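Long-range contacts in apaG protein (Shewanella oneidensis, PDB 1TZA), which is of unknown function but belongs to the ApaG family, whose domain is placed among the immunoglobulin-like E-set beta sandwiches: residues 6-11 / 110-115; 34-39 / 81-86; 44-49 / 98-103; 48-53 / 62-67. All blocks are in the same frame, centred on the assembly; numbering follows the deposited sequence.

Interaction 1: residues 6-11 / 110-115; sequences NSIRVE and FNAIIK
Ile8 pushes its CD1 methyl against the far corner of the Phe110 ring, with CD1 3.4 Å from CE2, while its CG1 lies level with the ring at the edge. In Phe110, CG stands between the backbone N and the carbonyl carbon (chi1 62°); the ring beyond it reaches Ile8 and Ser7 with CE2 and CZ. Ser7 OG sits 3.5 Å from Phe110 CE2, although the hydroxyl has its hydrogen bond with Leu4 O. The other branch of Ile8 fills the dip left by a small residue: CG2 stands 4.0 Å from Ala112 CB, and alanine suits the place because CG2 fits against its single methyl. Strands 8-19 and 109-120 belong to the two different sheets of a beta sandwich, consistent with the immunoglobulin-like E-set fold, and here they run 26° from parallel with their segment axes 6.7 Å apart at the closest. They exchange no backbone hydrogen bonds; the gap is bridged by side chains, one of which also reaches a backbone carbonyl. An alanine in place of Ile8 would lack both branches and would probably open a gap beside Phe110 CE2, leaving the ring freer to shift. Beta-branched Ile8 and Val10 suit extended backbone and present two bumps each. Val10 splits its methyls over the opposing strand: CG2 settles 3.5 Å from Ile113 O, and CG1 leans toward Ile114 CG2 at 4.3 Å.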
loop_
_atom_site.group_PDB
_atom_site.type_symbol
_atom_site.label_atom_id
_atom_site.label_comp_id
_atom_site.label_asym_id
_atom_site.label_seq_id
_atom_site.Cartn_x
_atom_site.Cartn_y
_atom_site.Cartn_z
ATOM N N ASN A 6 -21.100 -5.934 -20.874
ATOM C CA ASN A 6 -20.538 -7.263 -20.656
ATOM C C ASN A 6 -19.115 -7.410 -21.182
ATOM O O ASN A 6 -18.423 -8.363 -20.836
ATOM C CB ASN A 6 -21.409 -8.341 -21.317
ATOM C CG ASN A 6 -22.736 -8.537 -20.614
ATOM O OD1 ASN A 6 -22.787 -8.678 -19.390
ATOM N ND2 ASN A 6 -23.821 -8.564 -21.389
ATOM N N SER A 7 -18.681 -6.470 -22.017
ATOM C CA SER A 7 -17.347 -6.537 -22.610
ATOM C C SER A 7 -16.195 -6.548 -21.611
ATOM O O SER A 7 -15.098 -6.994 -21.942
ATOM C CB SER A 7 -17.145 -5.379 -23.592
ATOM O OG SER A 7 -17.142 -4.134 -22.922
ATOM N N ILE A 8 -16.437 -6.077 -20.393
ATOM C CA ILE A 8 -15.372 -6.040 -19.400
ATOM C C ILE A 8 -15.666 -6.812 -18.114
ATOM O O ILE A 8 -16.732 -6.664 -17.520
ATOM C CB ILE A 8 -15.035 -4.588 -19.040
ATOM C CG1 ILE A 8 -14.738 -3.804 -20.315
ATOM C CG2 ILE A 8 -13.828 -4.543 -18.126
ATOM C CD1 ILE A 8 -14.527 -2.330 -20.084
ATOM N N ARG A 9 -14.705 -7.635 -17.693
ATOM C CA ARG A 9 -14.835 -8.425 -16.473
ATOM C C ARG A 9 -13.764 -7.993 -15.475
ATOM O O ARG A 9 -12.605 -7.819 -15.840
ATOM C CB ARG A 9 -14.680 -9.920 -16.780
ATOM C CG ARG A 9 -14.713 -10.802 -15.536
ATOM C CD ARG A 9 -14.622 -12.286 -15.869
ATOM N NE ARG A 9 -13.450 -12.608 -16.679
ATOM C CZ ARG A 9 -12.914 -13.821 -16.768
ATOM N NH1 ARG A 9 -13.446 -14.834 -16.092
ATOM N NH2 ARG A 9 -11.846 -14.028 -17.533
ATOM N N VAL A 10 -14.152 -7.827 -14.216
ATOM C CA VAL A 10 -13.213 -7.405 -13.186
ATOM C C VAL A 10 -12.958 -8.491 -12.129
ATOM O O VAL A 10 -13.885 -9.010 -11.516
ATOM C CB VAL A 10 -13.711 -6.109 -12.498
ATOM C CG1 VAL A 10 -12.668 -5.604 -11.522
ATOM C CG2 VAL A 10 -14.014 -5.046 -13.546
ATOM N N GLU A 11 -11.688 -8.830 -11.934
ATOM C CA GLU A 11 -11.284 -9.839 -10.956
ATOM C C GLU A 11 -10.380 -9.172 -9.925
ATOM O O GLU A 11 -9.591 -8.291 -10.256
ATOM C CB GLU A 11 -10.550 -10.983 -11.657
ATOM C CG GLU A 11 -11.402 -11.673 -12.725
ATOM C CD GLU A 11 -10.681 -12.815 -13.432
ATOM O OE1 GLU A 11 -11.346 -13.573 -14.175
ATOM O OE2 GLU A 11 -9.453 -12.955 -13.256
ATOM N N PHE A 110 -19.567 3.624 -20.933
ATOM C CA PHE A 110 -20.290 2.600 -20.188
ATOM C C PHE A 110 -19.550 2.301 -18.891
ATOM O O PHE A 110 -18.449 2.804 -18.671
ATOM C CB PHE A 110 -20.442 1.320 -21.014
ATOM C CG PHE A 110 -19.143 0.678 -21.388
ATOM C CD1 PHE A 110 -18.308 1.267 -22.334
ATOM C CD2 PHE A 110 -18.756 -0.528 -20.807
ATOM C CE1 PHE A 110 -17.107 0.663 -22.704
ATOM C CE2 PHE A 110 -17.554 -1.145 -21.168
ATOM C CZ PHE A 110 -16.729 -0.547 -22.120
ATOM N N ASN A 111 -20.150 1.483 -18.033
ATOM C CA ASN A 111 -19.522 1.165 -16.762
ATOM C C ASN A 111 -19.144 -0.294 -16.590
ATOM O O ASN A 111 -19.866 -1.191 -17.020
ATOM C CB ASN A 111 -20.436 1.573 -15.608
ATOM C CG ASN A 111 -20.755 3.055 -15.613
ATOM O OD1 ASN A 111 -19.859 3.903 -15.583
ATOM N ND2 ASN A 111 -22.043 3.375 -15.653
ATOM N N ALA A 112 -17.990 -0.511 -15.970
ATOM C CA ALA A 112 -17.497 -1.848 -15.670
ATOM C C ALA A 112 -17.758 -1.993 -14.174
ATOM O O ALA A 112 -17.205 -1.243 -13.369
ATOM C CB ALA A 112 -16.002 -1.950 -15.961
ATOM N N ILE A 113 -18.619 -2.934 -13.805
ATOM C CA ILE A 113 -18.956 -3.141 -12.407
ATOM C C ILE A 113 -17.857 -3.866 -11.654
ATOM O O ILE A 113 -17.220 -4.776 -12.177
ATOM C CB ILE A 113 -20.258 -3.956 -12.258
ATOM C CG1 ILE A 113 -21.379 -3.279 -13.040
ATOM C CG2 ILE A 113 -20.650 -4.062 -10.782
ATOM C CD1 ILE A 113 -22.635 -4.114 -13.149
ATOM N N ILE A 114 -17.642 -3.435 -10.417
ATOM C CA ILE A 114 -16.653 -4.042 -9.547
ATOM C C ILE A 114 -17.440 -4.659 -8.392
ATOM O O ILE A 114 -17.856 -3.957 -7.473
ATOM C CB ILE A 114 -15.663 -2.991 -8.999
ATOM C CG1 ILE A 114 -15.028 -2.216 -10.159
ATOM C CG2 ILE A 114 -14.581 -3.685 -8.190
ATOM C CD1 ILE A 114 -14.424 -0.880 -9.755
ATOM N N LYS A 115 -17.652 -5.970 -8.458
ATOM C CA LYS A 115 -18.398 -6.691 -7.433
ATOM C C LYS A 115 -17.789 -6.482 -6.060
ATOM O O LYS A 115 -16.585 -6.257 -5.928
ATOM C CB LYS A 115 -18.418 -8.194 -7.739
ATOM C CG LYS A 115 -18.996 -8.547 -9.095
ATOM C CD LYS A 115 -20.448 -8.106 -9.222
ATOM C CE LYS A 115 -21.023 -8.504 -10.584
ATOM N NZ LYS A 115 -22.401 -7.968 -10.816
#

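Interaction 2: residues 34-39 / 81-86; sequences ITIINL and YQYTSG
Tyr83 holds CG between its backbone N and carbonyl carbon (chi1 86°), and its ring lies alongside Ile34, whose CG1 is anti to the carbonyl carbon. The two strands are antiparallel neighbours, 28-38 in the middle and 79-89 at one border of the three-stranded sheet of the sandwich. Ile34 pairs with Tyr83 and Ile36 with Tyr81, each pair joined by two backbone hydrogen bonds; the straightest, Ile36 N to Tyr81 O, measures 2.8 Å with 172° at the hydrogen. These four side chains share the face turned to the other sheet, where branched aliphatic groups and broad rings fill the core. Ile34 CB comes within 3.5 Å of Tyr83 CE2, and its CG1 reaches 3.7 Å from Tyr83 CZ. Tyrosine suits this buried place because its hydroxyl has a mate in Tyr100 OH of the facing sheet; Tyr81 OH likewise bonds to Glu71. The opposite face carries Thr35 and Gln82, polar residues fit for a surface less deeply covered. In the backbone, Gln82 CA makes a CA-H...O contact of 3.3 Å with Ile34 O. Ile36 sends CD1 to the edge of the Tyr83 ring, near its plane and 4.0 Å from CE2.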
loop_
_atom_site.group_PDB
_atom_site.type_symbol
_atom_site.label_atom_id
_atom_site.label_comp_id
_atom_site.label_asym_id
_atom_site.label_seq_id
_atom_site.Cartn_x
_atom_site.Cartn_y
_atom_site.Cartn_z
ATOM N N ILE A 34 -6.281 -5.345 -8.873
ATOM C CA ILE A 34 -7.414 -5.468 -9.773
ATOM C C ILE A 34 -6.958 -5.893 -11.163
ATOM O O ILE A 34 -5.934 -5.431 -11.664
ATOM C CB ILE A 34 -8.167 -4.111 -9.912
ATOM C CG1 ILE A 34 -8.359 -3.458 -8.537
ATOM C CG2 ILE A 34 -9.527 -4.324 -10.574
ATOM C CD1 ILE A 34 -9.311 -4.176 -7.612
ATOM N N THR A 35 -7.723 -6.789 -11.772
ATOM C CA THR A 35 -7.441 -7.250 -13.125
ATOM C C THR A 35 -8.695 -6.902 -13.901
ATOM O O THR A 35 -9.797 -7.327 -13.544
ATOM C CB THR A 35 -7.202 -8.767 -13.195
ATOM O OG1 THR A 35 -6.021 -9.099 -12.450
ATOM C CG2 THR A 35 -7.017 -9.210 -14.653
ATOM N N ILE A 36 -8.519 -6.105 -14.946
ATOM C CA ILE A 36 -9.613 -5.656 -15.783
ATOM C C ILE A 36 -9.440 -6.262 -17.170
ATOM O O ILE A 36 -8.582 -5.841 -17.949
ATOM C CB ILE A 36 -9.606 -4.124 -15.839
ATOM C CG1 ILE A 36 -9.739 -3.576 -14.413
ATOM C CG2 ILE A 36 -10.735 -3.621 -16.696
ATOM C CD1 ILE A 36 -9.090 -2.228 -14.202
ATOM N N ILE A 37 -10.256 -7.266 -17.466
ATOM C CA ILE A 37 -10.186 -7.965 -18.744
ATOM C C ILE A 37 -11.173 -7.428 -19.771
ATOM O O ILE A 37 -12.376 -7.323 -19.507
ATOM C CB ILE A 37 -10.462 -9.470 -18.559
ATOM C CG1 ILE A 37 -9.628 -10.013 -17.399
ATOM C CG2 ILE A 37 -10.111 -10.230 -19.833
ATOM C CD1 ILE A 37 -9.965 -11.445 -17.039
ATOM N N ASN A 38 -10.654 -7.078 -20.944
ATOM C CA ASN A 38 -11.496 -6.580 -22.019
ATOM C C ASN A 38 -11.739 -7.717 -23.000
ATOM O O ASN A 38 -10.885 -8.035 -23.833
ATOM C CB ASN A 38 -10.828 -5.403 -22.723
ATOM C CG ASN A 38 -11.559 -4.981 -23.975
ATOM O OD1 ASN A 38 -12.784 -5.074 -24.057
ATOM N ND2 ASN A 38 -10.812 -4.495 -24.954
ATOM N N LEU A 39 -12.912 -8.332 -22.878
ATOM C CA LEU A 39 -13.307 -9.444 -23.726
ATOM C C LEU A 39 -14.000 -8.931 -24.987
ATOM O O LEU A 39 -14.431 -9.718 -25.834
ATOM C CB LEU A 39 -14.242 -10.374 -22.949
ATOM C CG LEU A 39 -13.653 -10.975 -21.669
ATOM C CD1 LEU A 39 -14.718 -11.739 -20.905
ATOM C CD2 LEU A 39 -12.493 -11.894 -22.031
ATOM N N TYR A 81 -5.583 -6.004 -18.075
ATOM C CA TYR A 81 -4.760 -4.964 -17.467
ATOM C C TYR A 81 -4.821 -5.095 -15.954
ATOM O O TYR A 81 -5.901 -5.080 -15.363
ATOM C CB TYR A 81 -5.242 -3.569 -17.895
ATOM C CG TYR A 81 -4.628 -2.427 -17.106
ATOM C CD1 TYR A 81 -5.138 -2.063 -15.862
ATOM C CD2 TYR A 81 -3.523 -1.724 -17.595
ATOM C CE1 TYR A 81 -4.572 -1.033 -15.119
ATOM C CE2 TYR A 81 -2.944 -0.687 -16.858
ATOM C CZ TYR A 81 -3.478 -0.349 -15.617
ATOM O OH TYR A 81 -2.922 0.651 -14.856
ATOM N N GLN A 82 -3.654 -5.208 -15.336
ATOM C CA GLN A 82 -3.557 -5.352 -13.897
ATOM C C GLN A 82 -2.878 -4.160 -13.239
ATOM O O GLN A 82 -1.967 -3.551 -13.806
ATOM C CB GLN A 82 -2.775 -6.617 -13.551
ATOM C CG GLN A 82 -2.441 -6.751 -12.078
ATOM C CD GLN A 82 -1.598 -7.976 -11.775
ATOM O OE1 GLN A 82 -2.067 -9.110 -11.880
ATOM N NE2 GLN A 82 -0.339 -7.750 -11.398
ATOM N N TYR A 83 -3.332 -3.835 -12.034
ATOM C CA TYR A 83 -2.763 -2.739 -11.267
ATOM C C TYR A 83 -2.995 -2.992 -9.784
ATOM O O TYR A 83 -3.892 -3.746 -9.390
ATOM C CB TYR A 83 -3.382 -1.408 -11.689
ATOM C CG TYR A 83 -4.667 -1.045 -10.995
ATOM C CD1 TYR A 83 -4.651 -0.375 -9.767
ATOM C CD2 TYR A 83 -5.900 -1.320 -11.583
ATOM C CE1 TYR A 83 -5.831 0.024 -9.149
ATOM C CE2 TYR A 83 -7.088 -0.932 -10.970
ATOM C CZ TYR A 83 -7.046 -0.257 -9.758
ATOM O OH TYR A 83 -8.212 0.152 -9.164
ATOM N N THR A 84 -2.179 -2.354 -8.961
ATOM C CA THR A 84 -2.301 -2.526 -7.536
ATOM C C THR A 84 -2.365 -1.183 -6.832
ATOM O O THR A 84 -1.663 -0.242 -7.199
ATOM C CB THR A 84 -1.105 -3.333 -6.997
ATOM O OG1 THR A 84 -1.219 -4.694 -7.442
ATOM C CG2 THR A 84 -1.048 -3.276 -5.462
ATOM N N SER A 85 -3.234 -1.098 -5.833
ATOM C CA SER A 85 -3.378 0.105 -5.032
ATOM C C SER A 85 -3.666 -0.379 -3.617
ATOM O O SER A 85 -3.376 -1.519 -3.298
ATOM C CB SER A 85 -4.519 0.978 -5.541
ATOM O OG SER A 85 -4.543 2.208 -4.830
ATOM N N GLY A 86 -4.230 0.469 -2.772
ATOM C CA GLY A 86 -4.508 0.039 -1.417
ATOM C C GLY A 86 -5.427 0.981 -0.667
ATOM O O GLY A 86 -5.854 2.007 -1.194
#

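Interaction 3: residues 44-49 / 98-103; sequences AKLETR and GTYGMV
Lys45 and Val103 begin an antiparallel ladder, the strands 149° apart in direction, whose register slips by one residue where both Glu47 and Thr48 face Gly101. Gly101 O takes two donors at that step, Glu47 N at 2.8 Å and Thr48 N at 3.2 Å, the latter on a lone pair. Glycine is suited to the spot, since a CB on Gly101 would collide with Thr48 OG1. On the core face Leu46 has CG anti to its backbone N (chi1 -169°), and its CD1 rests over the centre of the Tyr100 ring, 4.0 Å from the centroid and 13° off the normal, a CH-pi contact. Arg49 CB meets the rim of the same ring instead, 3.7 Å from CD1. Met102, present as selenomethionine, folds back at chi2 and chi3, which places SE 3.8 Å from Leu46 CB and its methyl CE 3.7 Å from Ala44 CB; a flexible unbranched chain can take this curled shape, and small Ala44 leaves room for it. On the reverse face Val103 CG1 touches Lys45 CB at 3.6 Å and lies against the end of Glu47, 3.2 Å from OE1, so that the carboxylate as well as the stem of Glu47 meets the valine. Two successive residues facing one on the next strand, with a shared carbonyl acceptor, make a classic beta bulge, here in the five-stranded sheet of the sandwich.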
loop_
_atom_site.group_PDB
_atom_site.type_symbol
_atom_site.label_atom_id
_atom_site.label_comp_id
_atom_site.label_asym_id
_atom_site.label_seq_id
_atom_site.Cartn_x
_atom_site.Cartn_y
_atom_site.Cartn_z
ATOM N N ALA A 44 -10.920 -0.590 -25.051
ATOM C CA ALA A 44 -11.686 0.109 -24.022
ATOM C C ALA A 44 -10.733 0.870 -23.102
ATOM O O ALA A 44 -9.740 0.317 -22.615
ATOM C CB ALA A 44 -12.518 -0.882 -23.217
ATOM N N LYS A 45 -11.046 2.139 -22.869
ATOM C CA LYS A 45 -10.225 2.992 -22.034
ATOM C C LYS A 45 -10.880 3.290 -20.693
ATOM O O LYS A 45 -12.025 3.754 -20.632
ATOM C CB LYS A 45 -9.944 4.293 -22.775
ATOM C CG LYS A 45 -9.027 5.264 -22.067
ATOM C CD LYS A 45 -8.851 6.496 -22.937
ATOM C CE LYS A 45 -7.971 7.520 -22.282
ATOM N NZ LYS A 45 -7.896 8.749 -23.114
ATOM N N LEU A 46 -10.142 3.021 -19.619
ATOM C CA LEU A 46 -10.632 3.264 -18.263
ATOM C C LEU A 46 -10.405 4.734 -17.917
ATOM O O LEU A 46 -9.271 5.157 -17.713
ATOM C CB LEU A 46 -9.883 2.358 -17.277
ATOM C CG LEU A 46 -10.416 2.259 -15.845
ATOM C CD1 LEU A 46 -9.825 1.027 -15.158
ATOM C CD2 LEU A 46 -10.086 3.536 -15.089
ATOM N N GLU A 47 -11.478 5.513 -17.848
ATOM C CA GLU A 47 -11.339 6.933 -17.548
ATOM C C GLU A 47 -11.525 7.315 -16.083
ATOM O O GLU A 47 -10.763 8.128 -15.554
ATOM C CB GLU A 47 -12.298 7.748 -18.419
ATOM C CG GLU A 47 -11.890 7.778 -19.883
ATOM C CD GLU A 47 -12.730 8.723 -20.715
ATOM O OE1 GLU A 47 -12.291 9.082 -21.828
ATOM O OE2 GLU A 47 -13.830 9.105 -20.265
ATOM N N THR A 48 -12.525 6.734 -15.426
ATOM C CA THR A 48 -12.783 7.054 -14.021
ATOM C C THR A 48 -13.039 5.846 -13.132
ATOM O O THR A 48 -13.283 4.735 -13.601
ATOM C CB THR A 48 -14.018 7.954 -13.858
ATOM O OG1 THR A 48 -15.168 7.238 -14.322
ATOM C CG2 THR A 48 -13.862 9.249 -14.639
ATOM N N ARG A 49 -12.992 6.082 -11.830
ATOM C CA ARG A 49 -13.272 5.035 -10.867
ATOM C C ARG A 49 -14.145 5.656 -9.798
ATOM O O ARG A 49 -14.108 6.867 -9.574
ATOM C CB ARG A 49 -11.989 4.485 -10.240
ATOM C CG ARG A 49 -11.162 5.489 -9.459
ATOM C CD ARG A 49 -10.032 4.787 -8.702
ATOM N NE ARG A 49 -8.817 5.597 -8.639
ATOM C CZ ARG A 49 -8.678 6.706 -7.919
ATOM N NH1 ARG A 49 -9.680 7.156 -7.180
ATOM N NH2 ARG A 49 -7.536 7.371 -7.952
ATOM N N GLY A 98 -17.833 -0.905 -6.452
ATOM C CA GLY A 98 -17.981 0.331 -7.202
ATOM C C GLY A 98 -18.007 0.123 -8.704
ATOM O O GLY A 98 -18.426 -0.934 -9.188
ATOM N N THR A 99 -17.565 1.130 -9.450
ATOM C CA THR A 99 -17.550 1.043 -10.900
ATOM C C THR A 99 -16.408 1.834 -11.512
ATOM O O THR A 99 -15.836 2.718 -10.882
ATOM C CB THR A 99 -18.860 1.572 -11.508
ATOM O OG1 THR A 99 -19.017 2.946 -11.156
ATOM C CG2 THR A 99 -20.056 0.788 -10.985
ATOM N N TYR A 100 -16.085 1.485 -12.750
ATOM C CA TYR A 100 -15.047 2.147 -13.520
ATOM C C TYR A 100 -15.770 2.794 -14.687
ATOM O O TYR A 100 -16.598 2.150 -15.336
ATOM C CB TYR A 100 -14.037 1.132 -14.068
ATOM C CG TYR A 100 -13.106 0.546 -13.044
ATOM C CD1 TYR A 100 -12.413 1.364 -12.155
ATOM C CD2 TYR A 100 -12.871 -0.826 -12.995
ATOM C CE1 TYR A 100 -11.500 0.832 -11.242
ATOM C CE2 TYR A 100 -11.961 -1.375 -12.089
ATOM C CZ TYR A 100 -11.274 -0.535 -11.213
ATOM O OH TYR A 100 -10.349 -1.059 -10.330
ATOM N N GLY A 101 -15.484 4.063 -14.952
ATOM C CA GLY A 101 -16.126 4.725 -16.073
ATOM C C GLY A 101 -15.328 4.424 -17.326
ATOM O O GLY A 101 -14.255 4.990 -17.522
HETATM N N MSE A 102 -15.833 3.529 -18.171
HETATM C CA MSE A 102 -15.130 3.161 -19.403
HETATM C C MSE A 102 -15.622 3.923 -20.630
HETATM O O MSE A 102 -16.751 4.408 -20.663
HETATM C CB MSE A 102 -15.307 1.663 -19.701
HETATM C CG MSE A 102 -15.073 0.709 -18.534
HETATM SE SE MSE A 102 -13.236 0.621 -17.943
HETATM C CE MSE A 102 -12.362 0.255 -19.647
ATOM N N VAL A 103 -14.761 4.019 -21.637
ATOM C CA VAL A 103 -15.113 4.650 -22.901
ATOM C C VAL A 103 -14.493 3.768 -23.979
ATOM O O VAL A 103 -13.343 3.339 -23.853
ATOM C CB VAL A 103 -14.578 6.105 -23.028
ATOM C CG1 VAL A 103 -13.070 6.137 -22.876
ATOM C CG2 VAL A 103 -14.988 6.686 -24.385
#

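Interaction 4: residues 48-53 / 62-67; sequences TRHWII and EVQGAG
Arg49 climbs past Gly67 along a hairpin, strand 44-55 with strand 60-66, where hydrogen-bonded and non-hydrogen-bonded pairs alternate without a break. Starting at CB, 3.7 Å from Gly67 O, the chain passes that carbonyl closely: CG comes to 3.3 Å and CD to 3.4 Å from the same oxygen. NE is also near it but poorly angled for a hydrogen bond, and its charge is met by Glu18 of the second subunit in a salt bridge. At the tip NH1 lies 3.3 Å from Val63 CG1 and bonds weakly to a water that donates to Gln64 O. NH2 bonds to Gln19 O of the second subunit and weakly to another water, which donates to Ala66 O. Glycine at Gly65 suits this neighbourhood, for a CB there would crowd NH1. An alanine in place of Arg49 would remove the guanidinium and would probably leave Glu18 of the second subunit without its salt-bridge mate, weakening the hold between subunits. Trp51 N donates to Val63 O almost straight (2.7 Å, 170°), and Val63 packs CB against Trp51 CB and CG2 against Ile53 CD1 on the inner face. On the other face the His50 ring lies against Gln64 and Glu62. Its ND1, 3.2 Å from Gln64 CG, is buried with no polar partner in the model. A ring carbon, not a nitrogen, meets the carboxylate: Glu62 OE1 lies in the ring plane, 3.0 Å from His50 CE1.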
loop_
_atom_site.group_PDB
_atom_site.type_symbol
_atom_site.label_atom_id
_atom_site.label_comp_id
_atom_site.label_asym_id
_atom_site.label_seq_id
_atom_site.Cartn_x
_atom_site.Cartn_y
_atom_site.Cartn_z
ATOM N N THR A 48 -12.525 6.734 -15.426
ATOM C CA THR A 48 -12.783 7.054 -14.021
ATOM C C THR A 48 -13.039 5.846 -13.132
ATOM O O THR A 48 -13.283 4.735 -13.601
ATOM C CB THR A 48 -14.018 7.954 -13.858
ATOM O OG1 THR A 48 -15.168 7.238 -14.322
ATOM C CG2 THR A 48 -13.862 9.249 -14.639
ATOM N N ARG A 49 -12.992 6.082 -11.830
ATOM C CA ARG A 49 -13.272 5.035 -10.867
ATOM C C ARG A 49 -14.145 5.656 -9.798
ATOM O O ARG A 49 -14.108 6.867 -9.574
ATOM C CB ARG A 49 -11.989 4.485 -10.240
ATOM C CG ARG A 49 -11.162 5.489 -9.459
ATOM C CD ARG A 49 -10.032 4.787 -8.702
ATOM N NE ARG A 49 -8.817 5.597 -8.639
ATOM C CZ ARG A 49 -8.678 6.706 -7.919
ATOM N NH1 ARG A 49 -9.680 7.156 -7.180
ATOM N NH2 ARG A 49 -7.536 7.371 -7.952
ATOM N N HIS A 50 -14.951 4.826 -9.161
ATOM C CA HIS A 50 -15.831 5.281 -8.103
ATOM C C HIS A 50 -15.937 4.130 -7.121
ATOM O O HIS A 50 -16.544 3.103 -7.415
ATOM C CB HIS A 50 -17.211 5.646 -8.653
ATOM C CG HIS A 50 -18.192 6.042 -7.593
ATOM N ND1 HIS A 50 -17.938 7.044 -6.679
ATOM C CD2 HIS A 50 -19.412 5.549 -7.279
ATOM C CE1 HIS A 50 -18.958 7.146 -5.847
ATOM N NE2 HIS A 50 -19.866 6.250 -6.188
ATOM N N TRP A 51 -15.321 4.310 -5.959
ATOM C CA TRP A 51 -15.304 3.296 -4.921
ATOM C C TRP A 51 -16.243 3.608 -3.766
ATOM O O TRP A 51 -16.579 4.761 -3.509
ATOM C CB TRP A 51 -13.888 3.146 -4.344
ATOM C CG TRP A 51 -12.863 2.522 -5.250
ATOM C CD1 TRP A 51 -11.733 3.117 -5.751
ATOM C CD2 TRP A 51 -12.817 1.155 -5.673
ATOM N NE1 TRP A 51 -10.985 2.201 -6.450
ATOM C CE2 TRP A 51 -11.626 0.989 -6.421
ATOM C CE3 TRP A 51 -13.665 0.054 -5.493
ATOM C CZ2 TRP A 51 -11.262 -0.240 -6.983
ATOM C CZ3 TRP A 51 -13.300 -1.171 -6.055
ATOM C CH2 TRP A 51 -12.110 -1.306 -6.792
ATOM N N ILE A 52 -16.667 2.552 -3.085
ATOM C CA ILE A 52 -17.505 2.654 -1.902
ATOM C C ILE A 52 -16.797 1.695 -0.959
ATOM O O ILE A 52 -16.731 0.494 -1.200
ATOM C CB ILE A 52 -18.961 2.192 -2.150
ATOM C CG1 ILE A 52 -19.714 3.253 -2.960
ATOM C CG2 ILE A 52 -19.677 1.957 -0.820
ATOM C CD1 ILE A 52 -19.362 3.265 -4.424
ATOM N N ILE A 53 -16.240 2.249 0.103
ATOM C CA ILE A 53 -15.493 1.482 1.076
ATOM C C ILE A 53 -16.231 1.486 2.406
ATOM O O ILE A 53 -16.583 2.547 2.926
ATOM C CB ILE A 53 -14.084 2.095 1.233
ATOM C CG1 ILE A 53 -13.442 2.222 -0.161
ATOM C CG2 ILE A 53 -13.232 1.244 2.161
ATOM C CD1 ILE A 53 -12.161 3.034 -0.189
ATOM N N GLU A 62 -16.129 7.260 0.297
ATOM C CA GLU A 62 -16.333 7.149 -1.134
ATOM C C GLU A 62 -15.144 7.775 -1.823
ATOM O O GLU A 62 -14.716 8.867 -1.463
ATOM C CB GLU A 62 -17.623 7.867 -1.541
ATOM C CG GLU A 62 -18.547 7.045 -2.439
ATOM C CD GLU A 62 -19.846 7.771 -2.784
ATOM O OE1 GLU A 62 -19.791 8.817 -3.467
ATOM O OE2 GLU A 62 -20.924 7.293 -2.369
ATOM N N VAL A 63 -14.588 7.077 -2.802
ATOM C CA VAL A 63 -13.448 7.606 -3.530
ATOM C C VAL A 63 -13.812 7.723 -4.992
ATOM O O VAL A 63 -14.293 6.768 -5.592
ATOM C CB VAL A 63 -12.222 6.698 -3.386
ATOM C CG1 VAL A 63 -11.066 7.242 -4.227
ATOM C CG2 VAL A 63 -11.828 6.604 -1.917
ATOM N N GLN A 64 -13.592 8.903 -5.557
ATOM C CA GLN A 64 -13.902 9.153 -6.959
ATOM C C GLN A 64 -12.713 9.879 -7.582
ATOM O O GLN A 64 -12.178 10.818 -6.992
ATOM C CB GLN A 64 -15.157 10.022 -7.059
ATOM C CG GLN A 64 -16.267 9.467 -7.954
ATOM C CD GLN A 64 -16.213 9.996 -9.386
ATOM O OE1 GLN A 64 -15.346 9.621 -10.177
ATOM N NE2 GLN A 64 -17.147 10.881 -9.716
ATOM N N GLY A 65 -12.297 9.443 -8.767
ATOM C CA GLY A 65 -11.172 10.084 -9.423
ATOM C C GLY A 65 -10.984 9.665 -10.864
ATOM O O GLY A 65 -11.735 8.851 -11.389
ATOM N N ALA A 66 -9.970 10.229 -11.509
ATOM C CA ALA A 66 -9.677 9.902 -12.898
ATOM C C ALA A 66 -8.711 8.725 -12.947
ATOM O O ALA A 66 -7.682 8.718 -12.271
ATOM C CB ALA A 66 -9.070 11.119 -13.620
ATOM N N GLY A 67 -9.077 7.720 -13.731
ATOM C CA GLY A 67 -8.257 6.536 -13.893
ATOM C C GLY A 67 -7.982 5.742 -12.636
ATOM O O GLY A 67 -8.769 5.746 -11.688
HETATM O O HOH W 1 -5.610 7.976 -10.291
HETATM O O HOH W 2 -9.117 10.383 -6.294
#

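How the interactions relate
The four contacts describe a sandwich of two antiparallel sheets. Interaction 2 lies within the three-stranded sheet; interactions 3 and 4 lie within the five-stranded one, share strand 44-55 through Thr48 and Arg49, and have centres about 10 Å apart. Interaction 1 spans the two sheets, its centre about 10 Å from that of interaction 2 and 9 Å from that of interaction 3. Along the chain it encloses all the others, and so closes the sandwich by joining the first and last strands. Interaction 4 is nested within the loop closed by interaction 2, while interactions 2 and 3 interlock because their segments alternate. Trp51 of interaction 4 packs on Ile114 and Ile34. Interactions 2, 3 and 4 also reach the second subunit.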